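Local coordinates for protein cystathionine gamma-synthase (Xanthomonas oryzae pv. oryzae, PDB 6LD8) that probably makes cystathionine from an activated homoserine ester and cysteine, using pyridoxal 5'-phosphate as its cofactor, at residues 110-115 / 157-162; 334-339 / 350-355; 184-189 / 207-212. The protein carries 1 engineered substitution. All coordinates share one frame; numbering follows the deposited sequence. Where two conformers were deposited one is given.

Interaction 1: 110-115 / 157-162. With 0JO (2-{[(E)-{3-hydroxy-2-methyl-5-[(phosphonooxy)methyl]pyridin-4-yl}methylidene]amino}prop-2-enoic acid), chain E; CYS (cysteine), chain F.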
loop_
_atom_site.group_PDB
_atom_site.type_symbol
_atom_site.label_atom_id
_atom_site.label_comp_id
_atom_site.label_asym_id
_atom_site.label_seq_id
_atom_site.Cartn_x
_atom_site.Cartn_y
_atom_site.Cartn_z
ATOM N N ASP A 110 17.959 -20.086 -26.735
ATOM C CA ASP A 110 18.466 -18.772 -26.258
ATOM C C ASP A 110 17.427 -18.088 -25.341
ATOM O O ASP A 110 17.467 -16.843 -25.242
ATOM C CB ASP A 110 18.854 -17.909 -27.466
ATOM C CG ASP A 110 17.746 -17.497 -28.422
ATOM O OD1 ASP A 110 16.617 -18.077 -28.398
ATOM O OD2 ASP A 110 18.038 -16.586 -29.254
ATOM N N ALA A 111 16.530 -18.846 -24.696
ATOM C CA ALA A 111 15.505 -18.289 -23.766
ATOM C C ALA A 111 16.174 -17.693 -22.516
ATOM O O ALA A 111 17.389 -17.931 -22.297
ATOM C CB ALA A 111 14.477 -19.335 -23.411
ATOM N N TYR A 112 15.433 -16.865 -21.764
ATOM C CA TYR A 112 15.864 -16.331 -20.445
ATOM C C TYR A 112 16.459 -17.506 -19.650
ATOM O O TYR A 112 15.850 -18.586 -19.672
ATOM C CB TYR A 112 14.666 -15.644 -19.771
ATOM C CG TYR A 112 14.855 -15.335 -18.304
ATOM C CD1 TYR A 112 15.954 -14.615 -17.871
ATOM C CD2 TYR A 112 13.975 -15.827 -17.338
ATOM C CE1 TYR A 112 16.185 -14.383 -16.524
ATOM C CE2 TYR A 112 14.175 -15.573 -15.984
ATOM C CZ TYR A 112 15.290 -14.862 -15.575
ATOM O OH TYR A 112 15.553 -14.609 -14.258
ATOM N N GLY A 113 17.621 -17.315 -19.024
ATOM C CA GLY A 113 18.284 -18.298 -18.130
ATOM C C GLY A 113 17.353 -18.908 -17.070
ATOM O O GLY A 113 17.384 -20.127 -16.826
ATOM N N GLY A 114 16.486 -18.105 -16.490
ATOM C CA GLY A 114 15.502 -18.591 -15.526
ATOM C C GLY A 114 14.556 -19.558 -16.165
ATOM O O GLY A 114 14.177 -20.538 -15.503
ATOM N N SER A 115 14.177 -19.315 -17.410
ATOM C CA SER A 115 13.334 -20.266 -18.167
ATOM C C SER A 115 14.082 -21.602 -18.330
ATOM O O SER A 115 13.536 -22.688 -18.058
ATOM C CB SER A 115 12.962 -19.661 -19.492
ATOM O OG SER A 115 12.065 -18.571 -19.315
ATOM N N PRO A 157 11.354 -10.955 -29.176
ATOM C CA PRO A 157 12.775 -11.193 -29.349
ATOM C C PRO A 157 13.381 -11.855 -28.129
ATOM O O PRO A 157 12.847 -11.719 -27.063
ATOM C CB PRO A 157 13.411 -9.804 -29.381
ATOM C CG PRO A 157 12.264 -8.881 -29.770
ATOM C CD PRO A 157 11.036 -9.525 -29.188
ATOM N N SER A 158 14.549 -12.434 -28.316
ATOM C CA SER A 158 15.158 -13.369 -27.364
ATOM C C SER A 158 16.089 -12.555 -26.450
ATOM O O SER A 158 16.690 -11.572 -26.900
ATOM C CB SER A 158 15.859 -14.507 -28.113
ATOM O OG SER A 158 17.159 -14.129 -28.587
ATOM N N ASN A 159 16.207 -12.997 -25.208
ATOM C CA ASN A 159 16.955 -12.343 -24.131
ATOM C C ASN A 159 18.224 -13.142 -23.934
ATOM O O ASN A 159 18.132 -14.263 -23.456
ATOM C CB ASN A 159 16.069 -12.351 -22.886
ATOM C CG ASN A 159 16.734 -11.834 -21.623
ATOM O OD1 ASN A 159 16.117 -11.945 -20.551
ATOM N ND2 ASN A 159 17.945 -11.288 -21.742
ATOM N N PRO A 160 19.426 -12.594 -24.182
ATOM C CA PRO A 160 19.648 -11.178 -24.455
ATOM C C PRO A 160 20.264 -10.788 -25.812
ATOM O O PRO A 160 20.837 -9.745 -25.873
ATOM C CB PRO A 160 20.761 -10.962 -23.421
ATOM C CG PRO A 160 21.671 -12.155 -23.663
ATOM C CD PRO A 160 20.714 -13.280 -24.059
ATOM N N LEU A 161 20.152 -11.612 -26.856
ATOM C CA LEU A 161 20.761 -11.350 -28.193
ATOM C C LEU A 161 19.742 -10.857 -29.231
ATOM O O LEU A 161 20.141 -10.607 -30.386
ATOM C CB LEU A 161 21.403 -12.660 -28.634
ATOM C CG LEU A 161 22.689 -12.953 -27.872
ATOM C CD1 LEU A 161 22.974 -14.441 -27.872
ATOM C CD2 LEU A 161 23.854 -12.148 -28.454
ATOM N N LEU A 162 18.477 -10.717 -28.861
ATOM C CA LEU A 162 17.447 -10.045 -29.709
ATOM C C LEU A 162 17.304 -10.796 -31.056
ATOM O O LEU A 162 16.961 -10.183 -32.089
ATOM C CB LEU A 162 17.811 -8.569 -29.897
ATOM C CG LEU A 162 17.663 -7.616 -28.707
ATOM C CD1 LEU A 162 16.248 -7.540 -28.214
ATOM C CD2 LEU A 162 18.584 -7.975 -27.585
HETATM O O 0JO E . 16.718 -9.474 -16.210
HETATM C C 0JO E . 16.123 -10.415 -16.747
HETATM O OXT 0JO E . 16.499 -10.927 -17.824
HETATM C CA 0JO E . 15.014 -11.039 -16.044
HETATM C CB 0JO E . 15.003 -11.063 -14.613
HETATM N N 0JO E . 14.022 -11.622 -16.852
HETATM C C4A 0JO E . 12.909 -12.187 -16.487
HETATM C C4 0JO E . 12.064 -12.877 -17.475
HETATM C C3 0JO E . 12.313 -12.652 -18.852
HETATM O O3 0JO E . 13.297 -11.823 -19.268
HETATM C C2 0JO E . 11.541 -13.302 -19.811
HETATM C C2A 0JO E . 11.787 -13.073 -21.272
HETATM N N1 0JO E . 10.578 -14.157 -19.442
HETATM C C6 0JO E . 10.351 -14.394 -18.137
HETATM C C5 0JO E . 11.039 -13.778 -17.127
HETATM C C5A 0JO E . 10.714 -14.154 -15.703
HETATM O OP4 0JO E . 9.827 -13.229 -15.020
HETATM P P 0JO E . 9.947 -12.886 -13.434
HETATM O OP3 0JO E . 8.835 -11.848 -13.295
HETATM O OP1 0JO E . 9.560 -14.213 -12.724
HETATM O OP2 0JO E . 11.321 -12.385 -13.165
HETATM N N CYS F . 19.063 -13.873 -10.056
HETATM C CA CYS F . 17.642 -13.922 -10.529
HETATM C C CYS F . 17.272 -15.388 -10.790
HETATM O O CYS F . 16.250 -15.736 -11.344
HETATM C CB CYS F . 17.388 -12.971 -11.711
HETATM S SG CYS F . 17.957 -13.495 -13.357
HETATM O OXT CYS F . 18.004 -16.296 -10.413
HETATM O O HOH W 1 18.960 -14.499 -26.530
#
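Asp110 and Ser158 join the two segments through a hydrogen bond of 2.7 Å from Ser158 OG to Asp110 OD2. The hydroxyl comes in well above the carboxylate plane, 64° out of it. The main chain of 113-115 begins helix 113-124, with Tyr112 as its N-cap residue, whereas 157-162 is an irregular loop with cis peptide bonds before Pro157 and Pro160. Water 1 knits the same corner: it donates to Asp110 O and, at 2.8 Å, to Ser158 OG, and accepts from Leu161 N. Arg163 completes the grip, its guanidinium salt-bridged to Asp110 and its backbone N bonded to Ser158 OG. Glu155 bridges the two segments, one carboxylate oxygen bonded to Tyr112 N and the other to Asn159 N.

Tyr112 carries the contact into the active site. With CG trans to the backbone N (chi1 167°), its ring lies over the cofactor adduct 0JO. From the backbone outward, Tyr112 CB lies 3.9 Å from 0JO C2 and CG 3.7 Å from 0JO C3. CD2 of Tyr112 comes to 3.5 Å from 0JO C4, and CE2 to 3.6 Å from C4A of the same adduct. Along the other edge of the ring, CE1 of Tyr112 sits 3.5 Å from the imine 0JO N. The far end, OH, is hydrogen-bonded to Arg59 of the second subunit. Over the opposite face lies Gly114 N, 3.3 Å above the plane at the ring centre, so the ring is held between the start of the helix and the pyridine.

The chemistry is therefore divided: a buried acid, hydroxyl, water and arginine fix the backbone corner, while the aromatic ring lies flat over the conjugated pyridine-imine system, consistent with the tyrosine that covers the cofactor in this enzyme family.

Interaction 2: 334-339 / 350-355. With 0JO (2-{[(E)-{3-hydroxy-2-methyl-5-[(phosphonooxy)methyl]pyridin-4-yl}methylidene]amino}prop-2-enoic acid), chain E; CYS (cysteine), chain F.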
loop_
_atom_site.group_PDB
_atom_site.type_symbol
_atom_site.label_atom_id
_atom_site.label_comp_id
_atom_site.label_asym_id
_atom_site.label_seq_id
_atom_site.Cartn_x
_atom_site.Cartn_y
_atom_site.Cartn_z
ATOM N N LEU A 334 23.659 -0.679 -12.829
ATOM C CA LEU A 334 24.038 -2.099 -13.023
ATOM C C LEU A 334 23.162 -2.952 -12.112
ATOM O O LEU A 334 23.304 -2.906 -10.885
ATOM C CB LEU A 334 25.516 -2.238 -12.703
ATOM C CG LEU A 334 26.079 -3.644 -12.807
ATOM C CD1 LEU A 334 25.897 -4.176 -14.204
ATOM C CD2 LEU A 334 27.560 -3.629 -12.389
ATOM N N ALA A 335 22.248 -3.682 -12.724
ATOM C CA ALA A 335 21.205 -4.452 -12.042
ATOM C C ALA A 335 20.538 -5.366 -13.048
ATOM O O ALA A 335 20.580 -5.106 -14.284
ATOM C CB ALA A 335 20.181 -3.523 -11.440
ATOM N N GLU A 336 19.829 -6.320 -12.495
ATOM C CA GLU A 336 18.999 -7.269 -13.248
ATOM C C GLU A 336 17.684 -6.569 -13.567
ATOM O O GLU A 336 17.467 -5.438 -13.058
ATOM C CB GLU A 336 18.906 -8.566 -12.438
ATOM C CG GLU A 336 20.157 -9.434 -12.604
ATOM C CD GLU A 336 20.432 -10.484 -11.541
ATOM O OE1 GLU A 336 21.463 -11.179 -11.651
ATOM O OE2 GLU A 336 19.632 -10.581 -10.591
ATOM N N SER A 337 16.847 -7.258 -14.338
ATOM C CA SER A 337 15.511 -6.824 -14.802
ATOM C C SER A 337 15.657 -5.829 -15.982
ATOM O O SER A 337 16.787 -5.575 -16.488
ATOM C CB SER A 337 14.726 -6.254 -13.652
ATOM O OG SER A 337 13.321 -6.315 -13.890
ATOM N N LEU A 338 14.549 -5.244 -16.399
ATOM C CA LEU A 338 14.452 -4.477 -17.662
ATOM C C LEU A 338 13.035 -3.960 -17.740
ATOM O O LEU A 338 12.165 -4.461 -16.974
ATOM C CB LEU A 338 14.738 -5.364 -18.882
ATOM C CG LEU A 338 13.806 -6.570 -19.012
ATOM C CD1 LEU A 338 12.813 -6.404 -20.151
ATOM C CD2 LEU A 338 14.603 -7.861 -19.176
ATOM N N GLY A 339 12.810 -3.008 -18.642
ATOM C CA GLY A 339 11.452 -2.518 -18.916
ATOM C C GLY A 339 11.029 -1.440 -17.963
ATOM O O GLY A 339 9.835 -1.079 -17.996
ATOM N N SER A 350 27.379 -13.247 -16.008
ATOM C CA SER A 350 27.569 -13.180 -14.543
ATOM C C SER A 350 26.279 -12.759 -13.797
ATOM O O SER A 350 26.336 -12.731 -12.557
ATOM C CB SER A 350 28.712 -12.282 -14.227
ATOM O OG SER A 350 28.268 -10.964 -14.078
ATOM N N MET A 351 25.144 -12.515 -14.468
ATOM C CA MET A 351 23.924 -11.967 -13.794
ATOM C C MET A 351 22.677 -12.730 -14.306
ATOM O O MET A 351 22.335 -13.785 -13.758
ATOM C CB MET A 351 23.793 -10.427 -13.979
ATOM C CG MET A 351 25.057 -9.615 -13.556
ATOM S SD MET A 351 25.172 -7.827 -13.981
ATOM C CE MET A 351 23.613 -7.279 -13.287
ATOM N N THR A 352 22.027 -12.260 -15.363
ATOM C CA THR A 352 20.696 -12.753 -15.797
ATOM C C THR A 352 20.770 -14.201 -16.318
ATOM O O THR A 352 19.690 -14.874 -16.388
ATOM C CB THR A 352 20.157 -11.835 -16.901
ATOM O OG1 THR A 352 21.265 -11.729 -17.806
ATOM C CG2 THR A 352 19.681 -10.505 -16.352
ATOM N N HIS A 353 21.947 -14.634 -16.783
ATOM C CA HIS A 353 22.092 -15.925 -17.482
ATOM C C HIS A 353 23.096 -16.761 -16.681
ATOM O O HIS A 353 23.499 -17.811 -17.211
ATOM C CB HIS A 353 22.383 -15.662 -18.987
ATOM C CG HIS A 353 21.191 -15.110 -19.708
ATOM N ND1 HIS A 353 20.415 -15.879 -20.573
ATOM C CD2 HIS A 353 20.601 -13.892 -19.665
ATOM C CE1 HIS A 353 19.405 -15.166 -21.034
ATOM N NE2 HIS A 353 19.485 -13.933 -20.481
ATOM N N ALA A 354 23.439 -16.358 -15.439
ATOM C CA ALA A 354 24.388 -17.115 -14.570
ATOM C C ALA A 354 23.810 -18.495 -14.172
ATOM O O ALA A 354 24.621 -19.387 -13.868
ATOM C CB ALA A 354 24.772 -16.327 -13.343
ATOM N N ALA A 355 22.480 -18.668 -14.187
ATOM C CA ALA A 355 21.771 -19.944 -13.892
ATOM C C ALA A 355 22.083 -20.991 -14.977
ATOM O O ALA A 355 22.011 -22.181 -14.680
ATOM C CB ALA A 355 20.280 -19.700 -13.790
HETATM O O 0JO E . 16.718 -9.474 -16.210
HETATM C C 0JO E . 16.123 -10.415 -16.747
HETATM O OXT 0JO E . 16.499 -10.927 -17.824
HETATM C CA 0JO E . 15.014 -11.039 -16.044
HETATM C CB 0JO E . 15.003 -11.063 -14.613
HETATM N N 0JO E . 14.022 -11.622 -16.852
HETATM C C4A 0JO E . 12.909 -12.187 -16.487
HETATM C C4 0JO E . 12.064 -12.877 -17.475
HETATM C C3 0JO E . 12.313 -12.652 -18.852
HETATM O O3 0JO E . 13.297 -11.823 -19.268
HETATM C C2 0JO E . 11.541 -13.302 -19.811
HETATM C C2A 0JO E . 11.787 -13.073 -21.272
HETATM N N1 0JO E . 10.578 -14.157 -19.442
HETATM C C6 0JO E . 10.351 -14.394 -18.137
HETATM C C5 0JO E . 11.039 -13.778 -17.127
HETATM C C5A 0JO E . 10.714 -14.154 -15.703
HETATM O OP4 0JO E . 9.827 -13.229 -15.020
HETATM P P 0JO E . 9.947 -12.886 -13.434
HETATM O OP3 0JO E . 8.835 -11.848 -13.295
HETATM O OP1 0JO E . 9.560 -14.213 -12.724
HETATM O OP2 0JO E . 11.321 -12.385 -13.165
HETATM N N CYS F . 19.063 -13.873 -10.056
HETATM C CA CYS F . 17.642 -13.922 -10.529
HETATM C C CYS F . 17.272 -15.388 -10.790
HETATM O O CYS F . 16.250 -15.736 -11.344
HETATM C CB CYS F . 17.388 -12.971 -11.711
HETATM S SG CYS F . 17.957 -13.495 -13.357
HETATM O OXT CYS F . 18.004 -16.296 -10.413
#
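With CG anti to its carbonyl carbon (chi1 -80°) and the chain extended beyond, Glu336 reaches across to Met351, placing OE1 3.4 Å from Met351 CB. Met351 starts with its CG beside the backbone N and then bends at chi3 (53°), a hook that brings its thioether end back against Leu334, at the end of strand 333-334, and the following Ala335. There Met351 SD rests 3.7 Å from Leu334 CD1, and Met351 CE lies 3.6 Å from Ala335 C. Glu336 and Thr352 run antiparallel alongside one another, CG of Glu336 meeting CG2 of Thr352 at 3.9 Å.

The two segments flank strand 344-346: 334-339 follows strand 333-334, outermost in the C-terminal sheet within this chain, and 350-355 makes a type I turn from Met351 to Ala354 ahead of helix 358-364. From these loops the small domain of this fold-type I enzyme presents groups to the ligands. Ser337 N donates to the carboxylate atom O of 0JO at 2.9 Å, bent to 136°, while Thr352 CG2 crowds the same oxygen at 3.1 Å. Leu338 CD2 lies 3.8 Å from the carboxylate carbon C of 0JO.

Glu336 OE2 takes a weak hydrogen bond, 3.4 Å, from N of the bound cysteine, which also pairs with the second subunit through Asp56. OE2 and the Asp56 carboxylate are like charges close together, and the ammonium form of the cysteine would probably ease their repulsion.

Interaction 3: 184-189 / 207-212. With 0JO (2-{[(E)-{3-hydroxy-2-methyl-5-[(phosphonooxy)methyl]pyridin-4-yl}methylidene]amino}prop-2-enoic acid), chain E.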
loop_
_atom_site.group_PDB
_atom_site.type_symbol
_atom_site.label_atom_id
_atom_site.label_comp_id
_atom_site.label_asym_id
_atom_site.label_seq_id
_atom_site.Cartn_x
_atom_site.Cartn_y
_atom_site.Cartn_z
ATOM N N ASP A 184 6.374 -16.158 -25.055
ATOM C CA ASP A 184 6.866 -15.224 -24.042
ATOM C C ASP A 184 7.087 -13.875 -24.740
ATOM O O ASP A 184 8.102 -13.701 -25.405
ATOM C CB ASP A 184 8.126 -15.767 -23.374
ATOM C CG ASP A 184 8.521 -14.915 -22.178
ATOM O OD1 ASP A 184 7.995 -13.779 -22.132
ATOM O OD2 ASP A 184 9.312 -15.399 -21.286
ATOM N N ASN A 185 6.135 -12.971 -24.560
ATOM C CA ASN A 185 6.061 -11.624 -25.172
ATOM C C ASN A 185 6.565 -10.538 -24.195
ATOM O O ASN A 185 6.199 -9.393 -24.351
ATOM C CB ASN A 185 4.623 -11.415 -25.630
ATOM C CG ASN A 185 4.475 -10.275 -26.606
ATOM O OD1 ASN A 185 3.421 -9.620 -26.664
ATOM N ND2 ASN A 185 5.539 -10.030 -27.340
ATOM N N THR A 186 7.442 -10.865 -23.253
ATOM C CA THR A 186 7.899 -9.929 -22.199
ATOM C C THR A 186 8.638 -8.728 -22.825
ATOM O O THR A 186 8.460 -7.582 -22.358
ATOM C CB THR A 186 8.810 -10.648 -21.193
ATOM O OG1 THR A 186 8.056 -11.632 -20.492
ATOM C CG2 THR A 186 9.452 -9.715 -20.189
ATOM N N PHE A 187 9.571 -8.997 -23.735
ATOM C CA PHE A 187 10.501 -8.001 -24.294
ATOM C C PHE A 187 9.787 -6.894 -25.084
ATOM O O PHE A 187 10.345 -5.806 -25.098
ATOM C CB PHE A 187 11.577 -8.721 -25.076
ATOM C CG PHE A 187 12.873 -8.848 -24.334
ATOM C CD1 PHE A 187 12.882 -9.233 -23.008
ATOM C CD2 PHE A 187 14.079 -8.601 -24.974
ATOM C CE1 PHE A 187 14.081 -9.361 -22.330
ATOM C CE2 PHE A 187 15.280 -8.687 -24.283
ATOM C CZ PHE A 187 15.276 -9.065 -22.963
ATOM N N LEU A 188 8.610 -7.099 -25.678
ATOM C CA LEU A 188 7.937 -6.024 -26.456
ATOM C C LEU A 188 6.650 -5.549 -25.815
ATOM O O LEU A 188 6.236 -4.386 -26.149
ATOM C CB LEU A 188 7.673 -6.500 -27.885
ATOM C CG LEU A 188 8.937 -6.634 -28.729
ATOM C CD1 LEU A 188 8.617 -7.261 -30.066
ATOM C CD2 LEU A 188 9.637 -5.288 -28.932
ATOM N N SER A 189 6.029 -6.373 -24.959
ATOM C CA SER A 189 4.688 -6.097 -24.380
ATOM C C SER A 189 3.615 -6.201 -25.442
ATOM O O SER A 189 3.905 -6.116 -26.622
ATOM C CB SER A 189 4.645 -4.714 -23.735
ATOM O OG SER A 189 4.188 -3.687 -24.608
ATOM N N THR A 207 5.081 -9.355 -16.034
ATOM C CA THR A 207 4.548 -7.997 -15.824
ATOM C C THR A 207 5.553 -7.132 -15.065
ATOM O O THR A 207 5.398 -5.939 -15.030
ATOM C CB THR A 207 3.253 -8.011 -15.017
ATOM O OG1 THR A 207 3.511 -8.601 -13.748
ATOM C CG2 THR A 207 2.152 -8.717 -15.756
ATOM N N THR A 208 6.559 -7.747 -14.486
ATOM C CA THR A 208 7.653 -7.085 -13.788
ATOM C C THR A 208 8.311 -6.026 -14.690
ATOM O O THR A 208 8.999 -5.098 -14.154
ATOM C CB THR A 208 8.650 -8.160 -13.356
ATOM O OG1 THR A 208 7.947 -9.232 -12.724
ATOM C CG2 THR A 208 9.737 -7.627 -12.454
ATOM N N LYS A 209 8.248 -6.207 -16.002
ATOM C CA LYS A 209 9.095 -5.435 -16.941
ATOM C C LYS A 209 8.287 -4.231 -17.436
ATOM O O LYS A 209 7.958 -3.381 -16.596
ATOM C CB LYS A 209 9.573 -6.357 -18.061
ATOM C CG LYS A 209 10.346 -7.583 -17.606
ATOM C CD LYS A 209 11.193 -7.340 -16.394
ATOM C CE LYS A 209 12.072 -8.532 -16.064
ATOM N NZ LYS A 209 11.664 -9.713 -16.851
ATOM N N TYR A 210 7.975 -4.160 -18.741
ATOM C CA TYR A 210 7.285 -2.997 -19.352
ATOM C C TYR A 210 5.854 -2.825 -18.842
ATOM O O TYR A 210 5.392 -1.704 -18.752
ATOM C CB TYR A 210 7.304 -3.121 -20.870
ATOM C CG TYR A 210 8.675 -2.933 -21.483
ATOM C CD1 TYR A 210 9.212 -1.680 -21.656
ATOM C CD2 TYR A 210 9.428 -4.001 -21.907
ATOM C CE1 TYR A 210 10.473 -1.474 -22.190
ATOM C CE2 TYR A 210 10.681 -3.812 -22.475
ATOM C CZ TYR A 210 11.215 -2.543 -22.641
ATOM O OH TYR A 210 12.477 -2.361 -23.208
ATOM N N ILE A 211 5.108 -3.901 -18.646
ATOM C CA ILE A 211 3.673 -3.736 -18.297
ATOM C C ILE A 211 3.576 -2.928 -16.989
ATOM O O ILE A 211 2.937 -1.871 -16.995
ATOM C CB ILE A 211 2.943 -5.079 -18.232
ATOM C CG1 ILE A 211 2.755 -5.667 -19.631
ATOM C CG2 ILE A 211 1.603 -4.932 -17.526
ATOM C CD1 ILE A 211 2.484 -7.170 -19.639
ATOM N N ASN A 212 4.319 -3.291 -15.950
ATOM C CA ASN A 212 4.334 -2.465 -14.714
ATOM C C ASN A 212 5.195 -1.205 -14.914
ATOM O O ASN A 212 4.779 -0.137 -14.536
ATOM C CB ASN A 212 4.798 -3.282 -13.520
ATOM C CG ASN A 212 4.826 -2.421 -12.284
ATOM O OD1 ASN A 212 5.909 -2.093 -11.764
ATOM N ND2 ASN A 212 3.648 -1.940 -11.924
HETATM O O 0JO E . 16.718 -9.474 -16.210
HETATM C C 0JO E . 16.123 -10.415 -16.747
HETATM O OXT 0JO E . 16.499 -10.927 -17.824
HETATM C CA 0JO E . 15.014 -11.039 -16.044
HETATM C CB 0JO E . 15.003 -11.063 -14.613
HETATM N N 0JO E . 14.022 -11.622 -16.852
HETATM C C4A 0JO E . 12.909 -12.187 -16.487
HETATM C C4 0JO E . 12.064 -12.877 -17.475
HETATM C C3 0JO E . 12.313 -12.652 -18.852
HETATM O O3 0JO E . 13.297 -11.823 -19.268
HETATM C C2 0JO E . 11.541 -13.302 -19.811
HETATM C C2A 0JO E . 11.787 -13.073 -21.272
HETATM N N1 0JO E . 10.578 -14.157 -19.442
HETATM C C6 0JO E . 10.351 -14.394 -18.137
HETATM C C5 0JO E . 11.039 -13.778 -17.127
HETATM C C5A 0JO E . 10.714 -14.154 -15.703
HETATM O OP4 0JO E . 9.827 -13.229 -15.020
HETATM P P 0JO E . 9.947 -12.886 -13.434
HETATM O OP3 0JO E . 8.835 -11.848 -13.295
HETATM O OP1 0JO E . 9.560 -14.213 -12.724
HETATM O OP2 0JO E . 11.321 -12.385 -13.165
HETATM O O HOH W 2 11.748 -3.563 -25.665
#
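Two successive backbone carbonyls, of Thr186 and Phe187, both turn toward the ring of Tyr210, and no direct hydrogen bond crosses between the segments. Thr186 O lies in the ring plane at its edge, 3.7 Å from Tyr210 CD2, whereas Phe187 O approaches CE2 of that tyrosine ring obliquely at 3.3 Å. Phe187 O is also gripped by water 2, which donates to it at 2.7 Å and has a weak link to Tyr210 OH. His266 packs edge-to-face with the same ring.

Beside this, Thr186 CG2 presses on Lys209 CG at 3.5 Å. Lys209, the residue predicted to bear the cofactor, has two conformers, so the detail of that touch is doubtful. In the adduct 0JO the imine joins the cofactor to an aminoacrylate instead of the lysine.

The loop of 184-189, leaving strand 180-184, begins with an Asx turn. Asp184 OD1 accepts from Thr186 N nearly along its C-O axis, and from Thr186 OG1 on its syn lone pair at 2.7 Å. From the other segment, Thr208 OG1 donates to OP3 of the 0JO phosphate at 2.8 Å and accepts from Gly219 N.

With OD1 engaged twice, the carboxylate is fixed so that Asp184 OD2 faces the pyridine N1 of 0JO at 2.6 Å, an arrangement that would favour a protonated ring nitrogen, as is usual in fold-type I enzymes.

How the interactions relate
Along the chain the three contacts follow one another in series, with no nesting or crossing. Interaction 1 comes first, closing a long loop of helices and strands by bringing the end of strand 104-108 and the start of helix 113-124 to the loop after strand 151-155. Interaction 3 then joins the ends of the neighbouring parallel strands 180-184 and 202-206 in the large sheet. Interaction 2 closes a short loop around strand 344-346 of the C-terminal sheet. All three touch 0JO. Phe187 of interaction 3 packs on Asn159 of interaction 1 and on Leu338 of interaction 2, while His353 of interaction 2 sits against the backbone of 110-115 and 157-162, tying the two domains together around the cofactor.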